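Local coordinates for protein alpha-amylase (Eisenia fetida, PDB 6M4K) that probably hydrolyses internal alpha-1,4-glucosidic linkages of starch-like polysaccharides as a calcium- and chloride-dependent glycoside hydrolase of family 13, at residues N267-K271 / E321-I327; F331-D336 / I417-R421; R389-M394 / V452-D456; R470-V475 / E489-I495. One frame throughout, in Å; residues are numbered along the deposited sequence. Where two conformers were deposited one is given.

Contact 1: N267-K271 / E321-I327; sequences NVVRK and EANMYKI. With SO4 (sulfate ion), chain F.
Val269 and Met324 meet where two helices on the outside of the TIM barrel, 259-270 and 322-334, pack against each other. Val269 sends CG1 at the second helix: with that methyl opposite the backbone N (chi1 173°) it lies 3.8 Å from CB of Met324 and touches the CG2 methyl of Ile327, at 4.1 Å. Met324 runs straight through chi2 and bends only at chi3 (-70°), which leaves its sulfur beside the last turn of helix 259-270, with SD 4.0 Å from CA of Arg270. With an alanine in place of Met324, the sulfur that lies against Arg270 would be gone and a gap would probably open between the two helices. Further out, the extended Arg270 reaches toward Glu321, the N-cap residue, but NH2 stays 3.6 Å from OE1 of Glu321, a long salt bridge with guanidinium and carboxylate planes 44° apart. Each has a stronger partner: Arg270 NH2 gives a hydrogen bond to the Ile316 carbonyl, and Glu321 OE1 accepts one from the Thr318 amide. A sulfate, probably from the crystallisation solution, sits at the start of helix 322-334, where Met324 N donates a nearly straight bond to its O1, 2.9 Å long.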
loop_
_atom_site.group_PDB
_atom_site.type_symbol
_atom_site.label_atom_id
_atom_site.label_comp_id
_atom_site.label_asym_id
_atom_site.label_seq_id
_atom_site.Cartn_x
_atom_site.Cartn_y
_atom_site.Cartn_z
ATOM N N ASN A 267 11.801 5.058 11.391
ATOM C CA ASN A 267 12.712 5.347 12.494
ATOM C C ASN A 267 14.129 5.606 11.998
ATOM O O ASN A 267 14.820 6.496 12.513
ATOM C CB ASN A 267 12.683 4.195 13.502
ATOM C CG ASN A 267 11.495 4.275 14.439
ATOM O OD1 ASN A 267 11.008 5.369 14.739
ATOM N ND2 ASN A 267 11.019 3.128 14.908
ATOM N N VAL A 268 14.593 4.833 11.014
ATOM C CA VAL A 268 15.965 4.988 10.541
ATOM C C VAL A 268 16.152 6.334 9.854
ATOM O O VAL A 268 17.083 7.085 10.172
ATOM C CB VAL A 268 16.375 3.817 9.629
ATOM C CG1 VAL A 268 17.698 4.140 8.942
ATOM C CG2 VAL A 268 16.503 2.526 10.445
ATOM N N VAL A 269 15.274 6.663 8.903
ATOM C CA VAL A 269 15.447 7.903 8.149
ATOM C C VAL A 269 15.245 9.117 9.046
ATOM O O VAL A 269 15.899 10.155 8.859
ATOM C CB VAL A 269 14.551 7.905 6.896
ATOM C CG1 VAL A 269 14.594 9.257 6.189
ATOM C CG2 VAL A 269 15.000 6.803 5.949
ATOM N N ARG A 270 14.360 9.013 10.033
ATOM C CA ARG A 270 14.183 10.090 11.003
ATOM C C ARG A 270 15.319 10.166 12.011
ATOM O O ARG A 270 15.395 11.153 12.755
ATOM C CB ARG A 270 12.899 9.874 11.787
ATOM C CG ARG A 270 11.614 10.119 10.998
ATOM C CD ARG A 270 10.436 9.677 11.811
ATOM N NE ARG A 270 9.155 10.022 11.206
ATOM C CZ ARG A 270 8.534 11.186 11.373
ATOM N NH1 ARG A 270 9.080 12.137 12.131
ATOM N NH2 ARG A 270 7.364 11.400 10.791
ATOM N N LYS A 271 16.176 9.146 12.076
ATOM C CA LYS A 271 17.236 9.058 13.083
ATOM C C LYS A 271 16.673 9.040 14.496
ATOM O O LYS A 271 17.293 9.563 15.425
ATOM C CB LYS A 271 18.274 10.170 12.933
ATOM C CG LYS A 271 18.878 10.265 11.569
ATOM C CD LYS A 271 19.730 11.504 11.495
ATOM C CE LYS A 271 19.709 12.035 10.104
ATOM N NZ LYS A 271 20.388 13.354 9.959
ATOM N N GLU A 321 6.140 14.888 5.529
ATOM C CA GLU A 321 7.580 14.964 5.731
ATOM C C GLU A 321 8.243 14.594 4.409
ATOM O O GLU A 321 8.945 13.584 4.309
ATOM C CB GLU A 321 8.017 14.010 6.853
ATOM C CG GLU A 321 7.314 14.242 8.201
ATOM C CD GLU A 321 5.931 13.603 8.287
ATOM O OE1 GLU A 321 5.740 12.499 7.722
ATOM O OE2 GLU A 321 5.022 14.205 8.904
ATOM N N ALA A 322 8.024 15.420 3.384
ATOM C CA ALA A 322 8.238 14.987 2.007
ATOM C C ALA A 322 9.688 14.613 1.728
ATOM O O ALA A 322 9.954 13.636 1.012
ATOM C CB ALA A 322 7.768 16.075 1.042
ATOM N N ASN A 323 10.649 15.375 2.258
ATOM C CA ASN A 323 12.042 15.093 1.929
ATOM C C ASN A 323 12.475 13.743 2.483
ATOM O O ASN A 323 13.076 12.929 1.774
ATOM C CB ASN A 323 12.953 16.210 2.447
ATOM C CG ASN A 323 14.302 16.212 1.769
ATOM O OD1 ASN A 323 14.392 16.196 0.538
ATOM N ND2 ASN A 323 15.366 16.208 2.566
ATOM N N MET A 324 12.172 13.491 3.756
ATOM C CA MET A 324 12.498 12.201 4.354
ATOM C C MET A 324 11.694 11.076 3.715
ATOM O O MET A 324 12.202 9.965 3.542
ATOM C CB MET A 324 12.207 12.251 5.847
ATOM C CG MET A 324 13.199 13.105 6.625
ATOM S SD MET A 324 12.981 12.934 8.407
ATOM C CE MET A 324 11.434 13.771 8.616
ATOM N N TYR A 325 10.432 11.340 3.386
ATOM C CA TYR A 325 9.591 10.337 2.737
ATOM C C TYR A 325 10.179 9.889 1.409
ATOM O O TYR A 325 10.145 8.697 1.075
ATOM C CB TYR A 325 8.235 10.972 2.502
ATOM C CG TYR A 325 7.114 10.086 2.020
ATOM C CD1 TYR A 325 6.600 9.065 2.813
ATOM C CD2 TYR A 325 6.496 10.336 0.807
ATOM C CE1 TYR A 325 5.522 8.293 2.385
ATOM C CE2 TYR A 325 5.425 9.573 0.375
ATOM C CZ TYR A 325 4.951 8.552 1.163
ATOM O OH TYR A 325 3.865 7.840 0.717
ATOM N N LYS A 326 10.721 10.822 0.634
ATOM C CA LYS A 326 11.342 10.452 -0.630
ATOM C C LYS A 326 12.602 9.631 -0.407
ATOM O O LYS A 326 12.903 8.725 -1.193
ATOM C CB LYS A 326 11.656 11.699 -1.453
ATOM C CG LYS A 326 10.426 12.354 -2.048
ATOM C CD LYS A 326 10.806 13.585 -2.847
ATOM C CE LYS A 326 11.086 14.757 -1.940
ATOM N NZ LYS A 326 11.374 15.986 -2.741
ATOM N N ILE A 327 13.374 9.948 0.637
ATOM C CA ILE A 327 14.561 9.150 0.941
ATOM C C ILE A 327 14.167 7.713 1.268
ATOM O O ILE A 327 14.741 6.754 0.742
ATOM C CB ILE A 327 15.364 9.791 2.086
ATOM C CG1 ILE A 327 15.960 11.121 1.628
ATOM C CG2 ILE A 327 16.464 8.841 2.548
ATOM C CD1 ILE A 327 16.564 11.935 2.769
HETATM S S SO4 F . 10.969 16.978 5.736
HETATM O O1 SO4 F . 11.184 15.539 5.602
HETATM O O2 SO4 F . 12.207 17.580 6.221
HETATM O O3 SO4 F . 10.623 17.522 4.421
HETATM O O4 SO4 F . 9.878 17.238 6.671
#

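Contact 2: F331-D336 / I417-R421; sequences FELAWD and IAFGR
Arg421 reaches from strand 416-421 to the end of helix 322-334, its chain curling round the carbonyl of Ala334. CB leaves the strand toward the helix; bends at chi2 (-73°) and chi3 (-54°) then keep the chain close to that oxygen, with CG 3.5 Å and CD 3.2 Å from Ala334 O. At the tip NH1 donates to Ala334 O over 2.8 Å, from above the carbonyl plane. NH2 bonds to the carbonyl of Asn404, and CB of Asp336 lies over one face of the guanidinium. The Asp336 carboxylate matters only as a nearby opposite charge, no N-H pointing at it.

Two residues back along the strand, Phe419 pushes its ring among Phe331, Ala334 and Trp335. The six-membered ring of Trp335 presents its edge to the face of Phe419, a T-shaped pair with planes at 86° and CE3 of Trp335 3.6 Å from CZ of Phe419. Phe331 meets it obliquely, CE1 to CE1 at 3.8 Å, and also touches the Ile417 CD1 methyl. Trp335 NE1 is turned to the Phe283 carbonyl. This aromatic cluster joins the helix between the seventh and eighth strands of the TIM barrel to the C-terminal beta domain of a family 13 alpha-amylase.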
loop_
_atom_site.group_PDB
_atom_site.type_symbol
_atom_site.label_atom_id
_atom_site.label_comp_id
_atom_site.label_asym_id
_atom_site.label_seq_id
_atom_site.Cartn_x
_atom_site.Cartn_y
_atom_site.Cartn_z
ATOM N N PHE A 331 15.038 4.356 -1.028
ATOM C CA PHE A 331 15.688 3.164 -0.501
ATOM C C PHE A 331 14.840 1.921 -0.747
ATOM O O PHE A 331 15.344 0.900 -1.234
ATOM C CB PHE A 331 16.005 3.307 0.990
ATOM C CG PHE A 331 16.610 2.059 1.560
ATOM C CD1 PHE A 331 17.957 1.794 1.382
ATOM C CD2 PHE A 331 15.820 1.116 2.204
ATOM C CE1 PHE A 331 18.517 0.631 1.864
ATOM C CE2 PHE A 331 16.376 -0.067 2.672
ATOM C CZ PHE A 331 17.725 -0.303 2.509
ATOM N N GLU A 332 13.558 1.982 -0.388
ATOM C CA GLU A 332 12.679 0.822 -0.526
ATOM C C GLU A 332 12.618 0.331 -1.969
ATOM O O GLU A 332 12.590 -0.880 -2.220
ATOM C CB GLU A 332 11.295 1.208 -0.009
ATOM C CG GLU A 332 10.156 0.332 -0.452
ATOM C CD GLU A 332 8.845 0.965 -0.089
ATOM O OE1 GLU A 332 8.316 0.609 0.964
ATOM O OE2 GLU A 332 8.374 1.848 -0.855
ATOM N N LEU A 333 12.613 1.255 -2.931
ATOM C CA LEU A 333 12.509 0.907 -4.344
ATOM C C LEU A 333 13.827 0.392 -4.895
ATOM O O LEU A 333 13.824 -0.429 -5.817
ATOM C CB LEU A 333 12.047 2.127 -5.146
ATOM C CG LEU A 333 10.543 2.405 -5.025
ATOM C CD1 LEU A 333 10.215 3.791 -5.543
ATOM C CD2 LEU A 333 9.747 1.353 -5.800
ATOM N N ALA A 334 14.956 0.873 -4.372
ATOM C CA ALA A 334 16.256 0.417 -4.841
ATOM C C ALA A 334 16.667 -0.907 -4.223
ATOM O O ALA A 334 17.507 -1.606 -4.800
ATOM C CB ALA A 334 17.323 1.461 -4.501
ATOM N N TRP A 335 16.131 -1.245 -3.060
ATOM C CA TRP A 335 16.453 -2.474 -2.354
ATOM C C TRP A 335 15.732 -3.646 -3.019
ATOM O O TRP A 335 15.002 -3.492 -3.998
ATOM C CB TRP A 335 16.042 -2.340 -0.887
ATOM C CG TRP A 335 16.774 -3.176 0.130
ATOM C CD1 TRP A 335 16.223 -4.097 0.981
ATOM C CD2 TRP A 335 18.166 -3.111 0.456
ATOM N NE1 TRP A 335 17.192 -4.616 1.805
ATOM C CE2 TRP A 335 18.393 -4.026 1.500
ATOM C CE3 TRP A 335 19.246 -2.369 -0.041
ATOM C CZ2 TRP A 335 19.653 -4.217 2.058
ATOM C CZ3 TRP A 335 20.489 -2.551 0.517
ATOM C CH2 TRP A 335 20.689 -3.474 1.548
ATOM N N ASP A 336 15.968 -4.850 -2.501
ATOM C CA ASP A 336 15.269 -6.049 -2.971
ATOM C C ASP A 336 14.640 -6.695 -1.747
ATOM O O ASP A 336 15.284 -7.483 -1.048
ATOM C CB ASP A 336 16.210 -6.997 -3.693
ATOM C CG ASP A 336 15.486 -8.192 -4.287
ATOM O OD1 ASP A 336 14.240 -8.156 -4.375
ATOM O OD2 ASP A 336 16.159 -9.168 -4.670
ATOM N N ILE A 417 25.094 5.804 2.988
ATOM C CA ILE A 417 25.232 4.466 2.443
ATOM C C ILE A 417 25.272 4.585 0.933
ATOM O O ILE A 417 24.840 5.577 0.340
ATOM C CB ILE A 417 24.102 3.493 2.862
ATOM C CG1 ILE A 417 22.775 3.890 2.205
ATOM C CG2 ILE A 417 23.970 3.443 4.377
ATOM C CD1 ILE A 417 21.652 2.885 2.438
ATOM N N ALA A 418 25.792 3.553 0.306
ATOM C CA ALA A 418 25.680 3.503 -1.130
ATOM C C ALA A 418 25.635 2.052 -1.511
ATOM O O ALA A 418 26.261 1.201 -0.873
ATOM C CB ALA A 418 26.840 4.199 -1.840
ATOM N N PHE A 419 24.868 1.775 -2.543
ATOM C CA PHE A 419 24.894 0.397 -3.007
ATOM C C PHE A 419 24.411 0.333 -4.443
ATOM O O PHE A 419 23.742 1.240 -4.945
ATOM C CB PHE A 419 24.052 -0.543 -2.129
ATOM C CG PHE A 419 22.608 -0.153 -2.053
ATOM C CD1 PHE A 419 22.182 0.761 -1.111
ATOM C CD2 PHE A 419 21.685 -0.694 -2.934
ATOM C CE1 PHE A 419 20.852 1.127 -1.040
ATOM C CE2 PHE A 419 20.348 -0.332 -2.872
ATOM C CZ PHE A 419 19.936 0.578 -1.926
ATOM N N GLY A 420 24.770 -0.766 -5.095
ATOM C CA GLY A 420 24.340 -1.045 -6.442
ATOM C C GLY A 420 23.419 -2.253 -6.505
ATOM O O GLY A 420 23.192 -2.970 -5.528
ATOM N N ARG A 421 22.892 -2.469 -7.705
ATOM C CA ARG A 421 22.110 -3.659 -8.025
ATOM C C ARG A 421 22.786 -4.269 -9.245
ATOM O O ARG A 421 22.556 -3.834 -10.377
ATOM C CB ARG A 421 20.652 -3.302 -8.290
ATOM C CG ARG A 421 19.951 -2.653 -7.097
ATOM C CD ARG A 421 19.666 -3.655 -5.985
ATOM N NE ARG A 421 18.930 -4.811 -6.490
ATOM C CZ ARG A 421 17.626 -4.824 -6.757
ATOM N NH1 ARG A 421 16.871 -3.746 -6.560
ATOM N NH2 ARG A 421 17.077 -5.938 -7.233
#

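Contact 3: R389-M394 / V452-D456; sequences REMYNM and VISCD
Arg389 and Asn393, one turn apart on helix 389-401, both point at the irregular loop 452-456, so that the helix after the last barrel strand is stitched to the C-terminal beta domain through backbone carbonyls. Arg389 starts out with CG opposite its backbone N (chi1 -178°) and turns at chi3 (67°), which brings the guanidinium side-on to the Ile453 carbonyl. Both NE and NH2 of Arg389 bond to that one oxygen, each 2.9 Å from Ile453 O, and the oxygen lies in the guanidinium plane. NH2 lies on a lone pair of Ile453 O, in the carbonyl plane, whereas NE comes from above that plane. The Ser454 carbonyl oxygen lies over one face of the same group, off its centre. This two-nitrogen grip is likely to restrict rotation of the guanidinium.

Asn393 turns its amide so that Val452 O lies in the amide plane; ND2 donates to a lone pair of that oxygen at 2.9 Å, the angle at the hydrogen 163°, while the Asn393 CB packs against the same oxygen. On the other flank the contact is apolar. Met394, bent at chi2 and chi3, lies at a slant across Ile453 and sets CG 3.6 Å from its CD1; CG of Glu390 lies across the CG2 branch of Ile453 at 4.0 Å. The Glu390 carboxylate is turned to Asn490 and Lys326 instead. Cys455, in the same loop, is disulfide-bonded to Cys469. At the outer edge Asp456 OD1 is hydrogen-bonded to Ser465 OG, and a water hydrogen-bonded to Tyr392 OH donates to Asp456 OD1 over 2.8 Å.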
loop_
_atom_site.group_PDB
_atom_site.type_symbol
_atom_site.label_atom_id
_atom_site.label_comp_id
_atom_site.label_asym_id
_atom_site.label_seq_id
_atom_site.Cartn_x
_atom_site.Cartn_y
_atom_site.Cartn_z
ATOM N N ARG A 389 8.486 12.894 -9.499
ATOM C CA ARG A 389 9.615 12.400 -10.281
ATOM C C ARG A 389 10.521 11.503 -9.447
ATOM O O ARG A 389 11.032 10.488 -9.940
ATOM C CB ARG A 389 10.419 13.568 -10.872
ATOM C CG ARG A 389 11.608 13.132 -11.744
ATOM C CD ARG A 389 12.501 14.325 -12.109
ATOM N NE ARG A 389 13.130 14.817 -10.892
ATOM C CZ ARG A 389 12.748 15.892 -10.217
ATOM N NH1 ARG A 389 11.759 16.663 -10.660
ATOM N NH2 ARG A 389 13.376 16.190 -9.083
ATOM N N GLU A 390 10.760 11.872 -8.183
ATOM C CA GLU A 390 11.627 11.066 -7.337
ATOM C C GLU A 390 11.067 9.662 -7.161
ATOM O O GLU A 390 11.833 8.694 -7.060
ATOM C CB GLU A 390 11.826 11.750 -5.985
ATOM C CG GLU A 390 12.461 13.153 -6.069
ATOM C CD GLU A 390 11.453 14.295 -6.186
ATOM O OE1 GLU A 390 10.296 14.086 -6.612
ATOM O OE2 GLU A 390 11.825 15.437 -5.828
ATOM N N MET A 391 9.740 9.532 -7.162
ATOM C CA MET A 391 9.107 8.221 -7.058
ATOM C C MET A 391 9.130 7.483 -8.388
ATOM O O MET A 391 9.616 6.358 -8.470
ATOM C CB MET A 391 7.663 8.359 -6.582
ATOM C CG MET A 391 7.502 8.293 -5.091
ATOM S SD MET A 391 8.465 9.563 -4.247
ATOM C CE MET A 391 7.761 9.479 -2.604
ATOM N N TYR A 392 8.591 8.091 -9.444
ATOM C CA TYR A 392 8.479 7.320 -10.680
ATOM C C TYR A 392 9.833 7.021 -11.303
ATOM O O TYR A 392 9.995 5.968 -11.927
ATOM C CB TYR A 392 7.456 7.897 -11.664
ATOM C CG TYR A 392 7.776 9.230 -12.318
ATOM C CD1 TYR A 392 8.784 9.350 -13.264
ATOM C CD2 TYR A 392 7.017 10.352 -12.025
ATOM C CE1 TYR A 392 9.051 10.569 -13.876
ATOM C CE2 TYR A 392 7.259 11.567 -12.644
ATOM C CZ TYR A 392 8.281 11.672 -13.551
ATOM O OH TYR A 392 8.529 12.897 -14.155
ATOM N N ASN A 393 10.831 7.891 -11.118
ATOM C CA ASN A 393 12.154 7.553 -11.630
ATOM C C ASN A 393 12.822 6.469 -10.796
ATOM O O ASN A 393 13.640 5.706 -11.317
ATOM C CB ASN A 393 13.028 8.800 -11.751
ATOM C CG ASN A 393 12.872 9.477 -13.097
ATOM O OD1 ASN A 393 12.085 9.031 -13.935
ATOM N ND2 ASN A 393 13.628 10.549 -13.321
ATOM N N MET A 394 12.479 6.371 -9.509
ATOM C CA MET A 394 12.957 5.246 -8.720
ATOM C C MET A 394 12.170 3.972 -8.999
ATOM O O MET A 394 12.710 2.879 -8.798
ATOM C CB MET A 394 12.988 5.574 -7.226
ATOM C CG MET A 394 14.143 6.500 -6.830
ATOM S SD MET A 394 15.769 5.912 -7.343
ATOM C CE MET A 394 15.830 4.304 -6.543
ATOM N N VAL A 452 18.877 10.366 -11.721
ATOM C CA VAL A 452 17.449 10.281 -12.018
ATOM C C VAL A 452 16.582 10.818 -10.895
ATOM O O VAL A 452 15.370 10.967 -11.079
ATOM C CB VAL A 452 17.007 8.876 -12.471
ATOM C CG1 VAL A 452 17.768 8.466 -13.707
ATOM C CG2 VAL A 452 17.187 7.859 -11.342
ATOM N N ILE A 453 17.173 11.134 -9.741
ATOM C CA ILE A 453 16.405 11.813 -8.703
ATOM C C ILE A 453 16.084 13.241 -9.131
ATOM O O ILE A 453 14.965 13.719 -8.937
ATOM C CB ILE A 453 17.155 11.777 -7.357
ATOM C CG1 ILE A 453 17.407 10.332 -6.910
ATOM C CG2 ILE A 453 16.386 12.554 -6.282
ATOM C CD1 ILE A 453 16.146 9.539 -6.654
ATOM N N SER A 454 17.067 13.938 -9.713
ATOM C CA SER A 454 16.918 15.343 -10.090
ATOM C C SER A 454 16.672 15.562 -11.577
ATOM O O SER A 454 16.155 16.625 -11.948
ATOM C CB SER A 454 18.161 16.140 -9.665
ATOM O OG SER A 454 19.330 15.705 -10.332
ATOM N N CYS A 455 17.011 14.602 -12.428
ATOM C CA CYS A 455 16.918 14.748 -13.873
ATOM C C CYS A 455 15.830 13.838 -14.427
ATOM O O CYS A 455 15.379 12.895 -13.769
ATOM C CB CYS A 455 18.255 14.415 -14.538
ATOM S SG CYS A 455 19.665 15.299 -13.817
ATOM N N ASP A 456 15.416 14.128 -15.661
ATOM C CA ASP A 456 14.329 13.376 -16.275
ATOM C C ASP A 456 14.814 12.059 -16.861
ATOM O O ASP A 456 14.090 11.056 -16.822
ATOM C CB ASP A 456 13.677 14.212 -17.375
ATOM C CG ASP A 456 13.076 15.488 -16.846
ATOM O OD1 ASP A 456 12.435 15.456 -15.771
ATOM O OD2 ASP A 456 13.252 16.534 -17.506
HETATM O O HOH W 1 10.855 13.151 -15.433
HETATM O O HOH W 2 11.658 10.951 -16.334
#

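Contact 4: R470-V475 / E489-I495; sequences RATVIV and ENPMIAI
The contact belongs to the C-terminal all-beta domain, where the short strand 473-475 lies over strand 492-495 with its axis 9.9 Å away and turned by 50°. These strands belong to different sheets, 473-475 pairing with 447-449 and 492-496 with 425-430, so side chains rather than backbone bonds join them here. Val473 and Val475 both face the second strand, and Ile493 and Ile495 face back. Ile495 holds CG1 between its backbone N and carbonyl carbon (chi1 58°), and the CD1 methyl at its tip touches both valines: it is 3.9 Å from CG2 of Val475 and 4.1 Å from CG1 of Val473. The other branch of Val473, CG2, rests on the CG2 methyl of Ile493.

Arg470 closes the end of this apolar layer. Its chain is extended from CG to NE; CD passes Ile493 CG1 at 4.0 Å, and the guanidinium continues to the turn before the strand. There NH2 donates to Asn490 O over 2.9 Å, coming from above the carbonyl plane. A water at the guanidinium edge accepts from Arg470 NE and donates to Met492 O. A leucine in place of Arg470 would probably leave the Asn490 carbonyl without this donor and the water at Met492 O without its tie to the arginine. The chain makes an inverse gamma turn at Pro491 before entering the strand. Side chains packed between the faces of two antiparallel sheets in this way belong to the C-terminal beta domain of family 13 alpha-amylases.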
loop_
_atom_site.group_PDB
_atom_site.type_symbol
_atom_site.label_atom_id
_atom_site.label_comp_id
_atom_site.label_asym_id
_atom_site.label_seq_id
_atom_site.Cartn_x
_atom_site.Cartn_y
_atom_site.Cartn_z
ATOM N N ARG A 470 21.134 17.704 -11.575
ATOM C CA ARG A 470 22.522 17.797 -11.156
ATOM C C ARG A 470 23.466 17.552 -12.329
ATOM O O ARG A 470 23.080 17.045 -13.387
ATOM C CB ARG A 470 22.826 16.785 -10.045
ATOM C CG ARG A 470 22.063 17.023 -8.756
ATOM C CD ARG A 470 22.496 16.062 -7.656
ATOM N NE ARG A 470 21.586 16.116 -6.511
ATOM C CZ ARG A 470 21.643 17.027 -5.544
ATOM N NH1 ARG A 470 22.569 17.979 -5.575
ATOM N NH2 ARG A 470 20.766 16.993 -4.547
ATOM N N ALA A 471 24.727 17.921 -12.116
ATOM C CA ALA A 471 25.763 17.662 -13.100
ATOM C C ALA A 471 25.874 16.170 -13.387
ATOM O O ALA A 471 25.599 15.319 -12.535
ATOM C CB ALA A 471 27.109 18.188 -12.597
ATOM N N THR A 472 26.297 15.865 -14.606
ATOM C CA THR A 472 26.430 14.488 -15.051
ATOM C C THR A 472 27.440 13.729 -14.197
ATOM O O THR A 472 28.485 14.265 -13.815
ATOM C CB THR A 472 26.890 14.511 -16.506
ATOM O OG1 THR A 472 25.748 14.570 -17.371
ATOM C CG2 THR A 472 27.710 13.302 -16.811
ATOM N N VAL A 473 27.126 12.469 -13.903
ATOM C CA VAL A 473 28.002 11.584 -13.148
ATOM C C VAL A 473 28.799 10.735 -14.130
ATOM O O VAL A 473 28.219 10.011 -14.950
ATOM C CB VAL A 473 27.195 10.691 -12.192
ATOM C CG1 VAL A 473 28.106 9.684 -11.526
ATOM C CG2 VAL A 473 26.453 11.532 -11.163
ATOM N N ILE A 474 30.127 10.794 -14.036
ATOM C CA ILE A 474 31.008 10.012 -14.895
ATOM C C ILE A 474 31.392 8.734 -14.170
ATOM O O ILE A 474 32.021 8.777 -13.104
ATOM C CB ILE A 474 32.269 10.805 -15.274
ATOM C CG1 ILE A 474 31.895 12.065 -16.054
ATOM C CG2 ILE A 474 33.229 9.919 -16.058
ATOM C CD1 ILE A 474 31.105 11.794 -17.306
ATOM N N VAL A 475 31.049 7.592 -14.754
ATOM C CA VAL A 475 31.573 6.316 -14.297
ATOM C C VAL A 475 32.820 6.034 -15.120
ATOM O O VAL A 475 32.755 5.958 -16.351
ATOM C CB VAL A 475 30.529 5.199 -14.433
ATOM C CG1 VAL A 475 31.120 3.870 -14.032
ATOM C CG2 VAL A 475 29.303 5.520 -13.568
ATOM N N GLU A 489 17.842 19.061 0.476
ATOM C CA GLU A 489 16.705 18.492 -0.242
ATOM C C GLU A 489 17.200 17.516 -1.304
ATOM O O GLU A 489 18.222 17.757 -1.955
ATOM C CB GLU A 489 15.894 19.608 -0.904
ATOM C CG GLU A 489 14.799 19.123 -1.857
ATOM C CD GLU A 489 14.024 20.263 -2.491
ATOM O OE1 GLU A 489 14.075 21.392 -1.958
ATOM O OE2 GLU A 489 13.364 20.028 -3.525
ATOM N N ASN A 490 16.473 16.409 -1.485
ATOM C CA ASN A 490 16.870 15.325 -2.379
ATOM C C ASN A 490 18.361 14.981 -2.278
ATOM O O ASN A 490 19.082 15.014 -3.280
ATOM C CB ASN A 490 16.457 15.594 -3.820
ATOM C CG ASN A 490 14.943 15.552 -4.016
ATOM O OD1 ASN A 490 14.201 15.069 -3.154
ATOM N ND2 ASN A 490 14.476 16.053 -5.153
ATOM N N PRO A 491 18.850 14.635 -1.070
ATOM C CA PRO A 491 20.284 14.420 -0.850
ATOM C C PRO A 491 20.705 13.011 -1.251
ATOM O O PRO A 491 21.280 12.245 -0.471
ATOM C CB PRO A 491 20.414 14.670 0.654
ATOM C CG PRO A 491 19.124 14.107 1.190
ATOM C CD PRO A 491 18.065 14.393 0.155
ATOM N N MET A 492 20.446 12.674 -2.509
ATOM C CA MET A 492 20.706 11.338 -3.030
ATOM C C MET A 492 20.970 11.445 -4.517
ATOM O O MET A 492 20.436 12.335 -5.187
ATOM C CB MET A 492 19.477 10.436 -2.930
ATOM C CG MET A 492 18.851 10.323 -1.589
ATOM S SD MET A 492 17.437 9.230 -1.736
ATOM C CE MET A 492 16.255 10.283 -2.572
ATOM N N ILE A 493 21.761 10.520 -5.029
ATOM C CA ILE A 493 21.999 10.398 -6.457
ATOM C C ILE A 493 21.725 8.955 -6.827
ATOM O O ILE A 493 22.224 8.042 -6.165
ATOM C CB ILE A 493 23.440 10.794 -6.829
ATOM C CG1 ILE A 493 23.629 12.304 -6.661
ATOM C CG2 ILE A 493 23.767 10.341 -8.245
ATOM C CD1 ILE A 493 25.029 12.777 -7.004
ATOM N N ALA A 494 20.938 8.747 -7.877
ATOM C CA ALA A 494 20.673 7.408 -8.380
ATOM C C ALA A 494 20.959 7.394 -9.872
ATOM O O ALA A 494 20.482 8.271 -10.601
ATOM C CB ALA A 494 19.220 7.000 -8.109
ATOM N N ILE A 495 21.732 6.415 -10.318
ATOM C CA ILE A 495 22.096 6.292 -11.721
ATOM C C ILE A 495 21.839 4.859 -12.163
ATOM O O ILE A 495 21.937 3.916 -11.370
ATOM C CB ILE A 495 23.565 6.708 -11.990
ATOM C CG1 ILE A 495 24.528 5.870 -11.149
ATOM C CG2 ILE A 495 23.765 8.197 -11.712
ATOM C CD1 ILE A 495 26.016 6.102 -11.483
HETATM O O HOH W 3 19.394 14.504 -6.404
HETATM O O HOH W 4 20.649 18.431 -1.764
#

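Contacts 1 and 2 share helix 322-334, their centres 15 Å apart, the first holding its start to a neighbouring barrel helix and the second its end to the C-terminal domain. Contact 3 leans on the same helix, with Leu333 CD1 3.7 Å from Met394 CB. Contacts 3 and 4 lie closest, with centres 10 Å apart. Asn490 of contact 4 ties three of them together: its ND2 is 2.8 Å from Glu390 OE2 of contact 3, and its OD1 3.0 Å from Lys326 NZ of contact 1, while Lys326 also forms a salt bridge with Glu390. Contacts 2 and 4 reach the same sheet without touching. All four lie away from the calcium site.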